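Local coordinates for protein N-acyl-D-glutamate deacylase (PDB 3GIP) that hydrolyses the N-acyl amide bond of N-acyl-D-glutamate, releasing D-glutamate, as a zinc-containing member of the amidohydrolase superfamily, at residues 88-94 with 138-143; 128-132 with 474-478; 456-460 with 471-475. One frame throughout, in Å; residues are numbered along the deposited sequence.

Interaction 1. Residues 88-94 with 138-143; sequences TTVVVGN and INVAAL
Two neighbouring parallel strands of the amidohydrolase TIM barrel, 88-92 and 139-143, pair here in a fully buried contact. Their axes approach to 4.6 Å and run 18° from parallel. The register sets Thr89 beside Asn139 (CA-CA 4.3 Å), Val90 beside Val140, Val91 beside Ala141 and Val92 beside Ala142 (CA-CA 5.0 Å). Five backbone hydrogen bonds alternate in direction: Asn139 N to Thr88 O (2.8 Å), Val90 N to Asn139 O (2.9 Å), Ala141 N to Val90 O (3.0 Å), Val92 N to Ala141 O (2.9 Å) and Leu143 N to Val92 O (3.0 Å). On one face Val90 (p) sets CG1 3.7 Å from Ile138 CD1, and Val92 (m) sets CG2 3.8 Å from Ala142 CB. The other face carries Val91 (t), whose CG1 lies 3.9 Å from Leu143 CD1. Gly93 turns the chain with phi 82°; a CB there would clash with Leu143 O. Asn94 follows, its ND2 bonded to Gly67 O and its side chain about 6 Å from the zinc held by Cys95, His218 and His248. Phe73 of helix 72-75 and Tyr127 of helix 124-133 pack on the Val92 face, while strand 57-64 flanks 88-92 and strand 183-187 flanks 139-143.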
loop_
_atom_site.group_PDB
_atom_site.type_symbol
_atom_site.label_atom_id
_atom_site.label_comp_id
_atom_site.label_asym_id
_atom_site.label_seq_id
_atom_site.Cartn_x
_atom_site.Cartn_y
_atom_site.Cartn_z
ATOM N N THR A 88 -4.447 -9.919 3.327
ATOM C CA THR A 88 -3.637 -11.140 3.355
ATOM C C THR A 88 -2.303 -10.999 2.619
ATOM O O THR A 88 -1.436 -11.872 2.719
ATOM C CB THR A 88 -4.398 -12.326 2.734
ATOM O OG1 THR A 88 -4.822 -11.980 1.411
ATOM C CG2 THR A 88 -5.611 -12.680 3.574
ATOM N N THR A 89 -2.148 -9.914 1.869
ATOM C CA THR A 89 -0.915 -9.645 1.131
ATOM C C THR A 89 -0.666 -8.144 1.135
ATOM O O THR A 89 -1.604 -7.357 1.017
ATOM C CB THR A 89 -1.007 -10.101 -0.351
ATOM O OG1 THR A 89 -1.143 -11.525 -0.414
ATOM C CG2 THR A 89 0.245 -9.684 -1.125
ATOM N N VAL A 90 0.592 -7.745 1.284
ATOM C CA VAL A 90 0.925 -6.332 1.253
ATOM C C VAL A 90 2.129 -6.102 0.359
ATOM O O VAL A 90 3.057 -6.911 0.329
ATOM C CB VAL A 90 1.245 -5.764 2.657
ATOM C CG1 VAL A 90 2.465 -6.458 3.252
ATOM C CG2 VAL A 90 1.487 -4.259 2.554
ATOM N N VAL A 91 2.088 -5.011 -0.394
ATOM C CA VAL A 91 3.192 -4.635 -1.259
ATOM C C VAL A 91 3.899 -3.506 -0.514
ATOM O O VAL A 91 3.324 -2.436 -0.297
ATOM C CB VAL A 91 2.697 -4.124 -2.630
ATOM C CG1 VAL A 91 3.888 -3.743 -3.504
ATOM C CG2 VAL A 91 1.860 -5.200 -3.313
ATOM N N VAL A 92 5.138 -3.755 -0.099
ATOM C CA VAL A 92 5.909 -2.755 0.636
ATOM C C VAL A 92 6.968 -2.096 -0.248
ATOM O O VAL A 92 7.120 -2.458 -1.418
ATOM C CB VAL A 92 6.610 -3.389 1.863
ATOM C CG1 VAL A 92 5.580 -4.056 2.769
ATOM C CG2 VAL A 92 7.650 -4.410 1.405
ATOM N N GLY A 93 7.688 -1.126 0.314
ATOM C CA GLY A 93 8.733 -0.438 -0.427
ATOM C C GLY A 93 8.228 0.664 -1.333
ATOM O O GLY A 93 8.787 0.910 -2.402
ATOM N N ASN A 94 7.182 1.350 -0.888
ATOM C CA ASN A 94 6.577 2.416 -1.675
ATOM C C ASN A 94 7.150 3.810 -1.459
ATOM O O ASN A 94 7.882 4.063 -0.500
ATOM C CB ASN A 94 5.074 2.447 -1.395
ATOM C CG ASN A 94 4.339 1.323 -2.078
ATOM O OD1 ASN A 94 4.124 1.362 -3.286
ATOM N ND2 ASN A 94 3.961 0.304 -1.314
ATOM N N ILE A 138 1.419 -12.156 7.039
ATOM C CA ILE A 138 0.722 -12.125 5.759
ATOM C C ILE A 138 1.755 -12.194 4.638
ATOM O O ILE A 138 2.961 -12.139 4.894
ATOM C CB ILE A 138 -0.122 -10.829 5.597
ATOM C CG1 ILE A 138 0.786 -9.596 5.585
ATOM C CG2 ILE A 138 -1.133 -10.724 6.731
ATOM C CD1 ILE A 138 0.044 -8.292 5.279
ATOM N N ASN A 139 1.291 -12.316 3.398
ATOM C CA ASN A 139 2.213 -12.393 2.269
ATOM C C ASN A 139 2.857 -11.042 2.020
ATOM O O ASN A 139 2.239 -9.994 2.233
ATOM C CB ASN A 139 1.483 -12.866 1.014
ATOM C CG ASN A 139 0.816 -14.205 1.211
ATOM O OD1 ASN A 139 -0.403 -14.332 1.074
ATOM N ND2 ASN A 139 1.610 -15.217 1.544
ATOM N N VAL A 140 4.104 -11.072 1.562
ATOM C CA VAL A 140 4.847 -9.848 1.307
ATOM C C VAL A 140 5.511 -9.777 -0.061
ATOM O O VAL A 140 6.292 -10.653 -0.435
ATOM C CB VAL A 140 5.951 -9.652 2.369
ATOM C CG1 VAL A 140 6.692 -8.345 2.119
ATOM C CG2 VAL A 140 5.340 -9.674 3.760
ATOM N N ALA A 141 5.186 -8.723 -0.804
ATOM C CA ALA A 141 5.784 -8.468 -2.109
ATOM C C ALA A 141 6.551 -7.177 -1.866
ATOM O O ALA A 141 6.091 -6.324 -1.102
ATOM C CB ALA A 141 4.709 -8.259 -3.168
ATOM N N ALA A 142 7.712 -7.022 -2.496
ATOM C CA ALA A 142 8.502 -5.825 -2.256
ATOM C C ALA A 142 9.017 -5.078 -3.470
ATOM O O ALA A 142 9.457 -5.673 -4.455
ATOM C CB ALA A 142 9.678 -6.167 -1.339
ATOM N N LEU A 143 8.963 -3.753 -3.371
ATOM C CA LEU A 143 9.458 -2.853 -4.401
ATOM C C LEU A 143 10.762 -2.305 -3.835
ATOM O O LEU A 143 10.933 -2.251 -2.616
ATOM C CB LEU A 143 8.496 -1.680 -4.607
ATOM C CG LEU A 143 7.097 -1.956 -5.158
ATOM C CD1 LEU A 143 6.145 -0.854 -4.693
ATOM C CD2 LEU A 143 7.143 -2.027 -6.679
#

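Interaction 2. Residues 128-132 with 474-478; sequences FAALD and QVLRA
Residues 128-132 form part of helix 124-133, with Asp132 N bonded to Phe128 O at 2.9 Å; residues 474-478 are extended, irregular backbone at the C-terminal end of the modelled chain. An inverse gamma turn centred on Leu476 (phi/psi -87/84) bends this tail, and its Arg477 N to Val475 O bond, 3.1 Å, is weak. The nearest CA pair is Phe128 and Val475, 6.8 Å apart. Val475 (t) points at the helix: its CG1 sits 3.6 Å from the centroid of the Phe128 ring and 7° off the ring normal, a CH-pi contact over the face, while its CG2 lies 3.4 Å from Leu131 CB. At this end of the strand the tail is wedged between barrel and helix: Gln474 and Leu476 hydrogen-bond through their backbones to Val140 of strand 139-145, and Val475, between them, faces helix 124-133. Phe128 (m) also touches Ala142 of that strand. On the solvent side, Arg477 reaches back with chi1 to chi3 m, t, t and chi4 76°, and forms a two-pronged salt bridge with Asp132 (m): NH2 to OD2 at 2.5 Å, and a longer NH1 to OD1 hydrogen bond at 3.3 Å. The guanidinium meets OD2 near its own plane and has Phe128 CD2 over one face. One water joins the segments, donating to Asp132 OD1 (2.7 Å) and accepting from Val475 N (2.9 Å).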
loop_
_atom_site.group_PDB
_atom_site.type_symbol
_atom_site.label_atom_id
_atom_site.label_comp_id
_atom_site.label_asym_id
_atom_site.label_seq_id
_atom_site.Cartn_x
_atom_site.Cartn_y
_atom_site.Cartn_z
ATOM N N PHE A 128 14.893 -10.622 1.991
ATOM C CA PHE A 128 14.079 -11.802 1.742
ATOM C C PHE A 128 14.548 -12.998 2.564
ATOM O O PHE A 128 13.739 -13.824 2.983
ATOM C CB PHE A 128 14.088 -12.148 0.250
ATOM C CG PHE A 128 13.224 -11.244 -0.590
ATOM C CD1 PHE A 128 12.498 -10.207 -0.006
ATOM C CD2 PHE A 128 13.120 -11.443 -1.963
ATOM C CE1 PHE A 128 11.679 -9.384 -0.780
ATOM C CE2 PHE A 128 12.305 -10.626 -2.744
ATOM C CZ PHE A 128 11.583 -9.594 -2.151
ATOM N N ALA A 129 15.855 -13.087 2.795
ATOM C CA ALA A 129 16.405 -14.181 3.587
ATOM C C ALA A 129 15.901 -14.053 5.020
ATOM O O ALA A 129 15.598 -15.050 5.676
ATOM C CB ALA A 129 17.926 -14.137 3.559
ATOM N N ALA A 130 15.809 -12.816 5.498
ATOM C CA ALA A 130 15.334 -12.555 6.849
ATOM C C ALA A 130 13.867 -12.942 6.963
ATOM O O ALA A 130 13.438 -13.502 7.974
ATOM C CB ALA A 130 15.517 -11.085 7.194
ATOM N N LEU A 131 13.098 -12.638 5.920
ATOM C CA LEU A 131 11.680 -12.967 5.906
ATOM C C LEU A 131 11.450 -14.476 5.834
ATOM O O LEU A 131 10.534 -14.992 6.468
ATOM C CB LEU A 131 10.985 -12.266 4.733
ATOM C CG LEU A 131 10.881 -10.741 4.834
ATOM C CD1 LEU A 131 10.277 -10.179 3.553
ATOM C CD2 LEU A 131 10.029 -10.367 6.037
ATOM N N ASP A 132 12.279 -15.185 5.070
ATOM C CA ASP A 132 12.130 -16.636 4.961
ATOM C C ASP A 132 12.379 -17.298 6.314
ATOM O O ASP A 132 11.723 -18.279 6.664
ATOM C CB ASP A 132 13.115 -17.232 3.945
ATOM C CG ASP A 132 12.827 -16.811 2.515
ATOM O OD1 ASP A 132 11.640 -16.721 2.131
ATOM O OD2 ASP A 132 13.799 -16.592 1.764
ATOM N N GLN A 474 4.114 -15.678 3.013
ATOM C CA GLN A 474 5.189 -16.045 2.103
ATOM C C GLN A 474 5.775 -14.817 1.433
ATOM O O GLN A 474 5.091 -13.808 1.255
ATOM C CB GLN A 474 4.672 -16.975 1.001
ATOM C CG GLN A 474 4.313 -18.382 1.435
ATOM C CD GLN A 474 3.761 -19.202 0.282
ATOM O OE1 GLN A 474 4.253 -19.115 -0.843
ATOM N NE2 GLN A 474 2.741 -20.006 0.559
ATOM N N VAL A 475 7.051 -14.896 1.074
ATOM C CA VAL A 475 7.684 -13.800 0.362
ATOM C C VAL A 475 7.284 -14.059 -1.083
ATOM O O VAL A 475 7.571 -15.124 -1.629
ATOM C CB VAL A 475 9.219 -13.845 0.476
ATOM C CG1 VAL A 475 9.836 -12.789 -0.432
ATOM C CG2 VAL A 475 9.637 -13.611 1.912
ATOM N N LEU A 476 6.603 -13.101 -1.698
ATOM C CA LEU A 476 6.166 -13.275 -3.076
ATOM C C LEU A 476 7.250 -12.828 -4.050
ATOM O O LEU A 476 7.241 -11.698 -4.539
ATOM C CB LEU A 476 4.869 -12.497 -3.317
ATOM C CG LEU A 476 3.755 -12.780 -2.298
ATOM C CD1 LEU A 476 2.483 -12.063 -2.732
ATOM C CD2 LEU A 476 3.506 -14.286 -2.185
ATOM N N ARG A 477 8.191 -13.727 -4.323
ATOM C CA ARG A 477 9.286 -13.439 -5.240
ATOM C C ARG A 477 8.809 -13.447 -6.686
ATOM O O ARG A 477 8.279 -14.451 -7.169
ATOM C CB ARG A 477 10.401 -14.472 -5.076
ATOM C CG ARG A 477 11.157 -14.400 -3.758
ATOM C CD ARG A 477 12.324 -15.383 -3.781
ATOM N NE ARG A 477 13.252 -15.211 -2.666
ATOM C CZ ARG A 477 13.028 -15.613 -1.419
ATOM N NH1 ARG A 477 11.893 -16.221 -1.099
ATOM N NH2 ARG A 477 13.954 -15.414 -0.490
ATOM N N ALA A 478 9.003 -12.327 -7.374
ATOM C CA ALA A 478 8.601 -12.207 -8.768
ATOM C C ALA A 478 9.590 -12.961 -9.653
ATOM O O ALA A 478 10.748 -13.138 -9.218
ATOM C CB ALA A 478 8.555 -10.734 -9.169
HETATM O O HOH W 1 8.984 -16.899 2.044
#

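Interaction 3. Residues 456-460 with 471-475; sequences LVNGA and RPGQV
A type I' beta turn, Val457 to Ala460, links strands 452-457 and 460-463 as a tight hairpin, and the returning C-terminal loop 471-475 lies against it. Within the turn, the backbone bonds Val457 N to Ala460 O (2.8 Å) and Ala460 N to Val457 O (2.9 Å) close the hairpin; Asn458 and Gly459 take its corners with phi/psi of 52/42 and 81/-7. Apolar contact centres on Pro472, with Pro472 CA 6.0 Å from Val457 CA. Its C-gamma-endo ring faces the hairpin, CG 3.8 Å from Val457 CB and CB 3.6 Å from Ala460 CB. Val457 (t) also brings CG1 to 3.9 Å from Gly473 CA. Polar groups gather round the Asn458 side chain (m), near Pro472 O and the end of Gln474. Asp427 accepts the Asn458 N-H, and Trp425 packs beside both Asn458 and Gln474. The extended Gln474 side chain (m, t, then chi3 40°) brings NE2 to 3.3 Å from Asn458 CG.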
loop_
_atom_site.group_PDB
_atom_site.type_symbol
_atom_site.label_atom_id
_atom_site.label_comp_id
_atom_site.label_asym_id
_atom_site.label_seq_id
_atom_site.Cartn_x
_atom_site.Cartn_y
_atom_site.Cartn_z
ATOM N N LEU A 456 -7.723 -16.235 6.291
ATOM C CA LEU A 456 -6.772 -17.313 6.073
ATOM C C LEU A 456 -5.671 -16.787 5.167
ATOM O O LEU A 456 -5.935 -16.054 4.210
ATOM C CB LEU A 456 -7.432 -18.509 5.379
ATOM C CG LEU A 456 -8.588 -19.249 6.050
ATOM C CD1 LEU A 456 -9.049 -20.380 5.131
ATOM C CD2 LEU A 456 -8.145 -19.802 7.395
ATOM N N VAL A 457 -4.436 -17.142 5.489
ATOM C CA VAL A 457 -3.286 -16.769 4.683
ATOM C C VAL A 457 -2.685 -18.116 4.312
ATOM O O VAL A 457 -2.265 -18.874 5.186
ATOM C CB VAL A 457 -2.261 -15.939 5.485
ATOM C CG1 VAL A 457 -0.966 -15.802 4.697
ATOM C CG2 VAL A 457 -2.835 -14.556 5.779
ATOM N N ASN A 458 -2.682 -18.425 3.021
ATOM C CA ASN A 458 -2.154 -19.700 2.548
ATOM C C ASN A 458 -2.790 -20.865 3.306
ATOM O O ASN A 458 -2.116 -21.827 3.690
ATOM C CB ASN A 458 -0.632 -19.714 2.689
ATOM C CG ASN A 458 0.031 -18.648 1.837
ATOM O OD1 ASN A 458 0.898 -17.911 2.302
ATOM N ND2 ASN A 458 -0.374 -18.568 0.574
ATOM N N GLY A 459 -4.097 -20.757 3.522
ATOM C CA GLY A 459 -4.844 -21.801 4.202
ATOM C C GLY A 459 -4.795 -21.831 5.719
ATOM O O GLY A 459 -5.511 -22.617 6.343
ATOM N N ALA A 460 -3.962 -20.989 6.321
ATOM C CA ALA A 460 -3.847 -20.961 7.776
ATOM C C ALA A 460 -4.543 -19.745 8.377
ATOM O O ALA A 460 -4.424 -18.633 7.867
ATOM C CB ALA A 460 -2.380 -20.972 8.179
ATOM N N ARG A 471 4.456 -18.277 11.381
ATOM C CA ARG A 471 3.381 -17.609 10.654
ATOM C C ARG A 471 3.303 -18.160 9.224
ATOM O O ARG A 471 4.293 -18.667 8.697
ATOM C CB ARG A 471 3.618 -16.100 10.680
ATOM C CG ARG A 471 3.478 -15.514 12.091
ATOM C CD ARG A 471 3.824 -14.036 12.139
ATOM N NE ARG A 471 5.265 -13.797 12.136
ATOM C CZ ARG A 471 6.050 -13.935 13.200
ATOM N NH1 ARG A 471 5.538 -14.313 14.366
ATOM N NH2 ARG A 471 7.351 -13.691 13.103
ATOM N N PRO A 472 2.123 -18.063 8.580
ATOM C CA PRO A 472 1.887 -18.561 7.217
ATOM C C PRO A 472 2.238 -17.698 6.005
ATOM O O PRO A 472 2.167 -18.176 4.870
ATOM C CB PRO A 472 0.405 -18.895 7.246
ATOM C CG PRO A 472 -0.138 -17.749 8.036
ATOM C CD PRO A 472 0.856 -17.610 9.186
ATOM N N GLY A 473 2.604 -16.442 6.231
ATOM C CA GLY A 473 2.937 -15.569 5.118
ATOM C C GLY A 473 4.121 -16.036 4.292
ATOM O O GLY A 473 5.025 -16.703 4.798
ATOM N N GLN A 474 4.114 -15.678 3.013
ATOM C CA GLN A 474 5.189 -16.045 2.103
ATOM C C GLN A 474 5.775 -14.817 1.433
ATOM O O GLN A 474 5.091 -13.808 1.255
ATOM C CB GLN A 474 4.672 -16.975 1.001
ATOM C CG GLN A 474 4.313 -18.382 1.435
ATOM C CD GLN A 474 3.761 -19.202 0.282
ATOM O OE1 GLN A 474 4.253 -19.115 -0.843
ATOM N NE2 GLN A 474 2.741 -20.006 0.559
ATOM N N VAL A 475 7.051 -14.896 1.074
ATOM C CA VAL A 475 7.684 -13.800 0.362
ATOM C C VAL A 475 7.284 -14.059 -1.083
ATOM O O VAL A 475 7.571 -15.124 -1.629
ATOM C CB VAL A 475 9.219 -13.845 0.476
ATOM C CG1 VAL A 475 9.836 -12.789 -0.432
ATOM C CG2 VAL A 475 9.637 -13.611 1.912
#

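How the interactions relate
From the N terminus, strand 87-92 leads through helix 124-133 to strand 139-145, and interaction 1 closes this crossover by pairing the two strands. Interaction 2 opens on the helix inside that loop and closes 342 residues later on the C-terminal tail, so interactions 1 and 2 cross. Interaction 3 is a short closure late in the chain, in series with interaction 1, and ends on the same tail as interaction 2, sharing Gln474 and Val475. The tail joins all three: Gln474 O lies 2.9 Å from Val140 N and Leu476 N 2.8 Å from Val140 O, both probable hydrogen bonds. It thus ties hairpin, barrel strand and helix together.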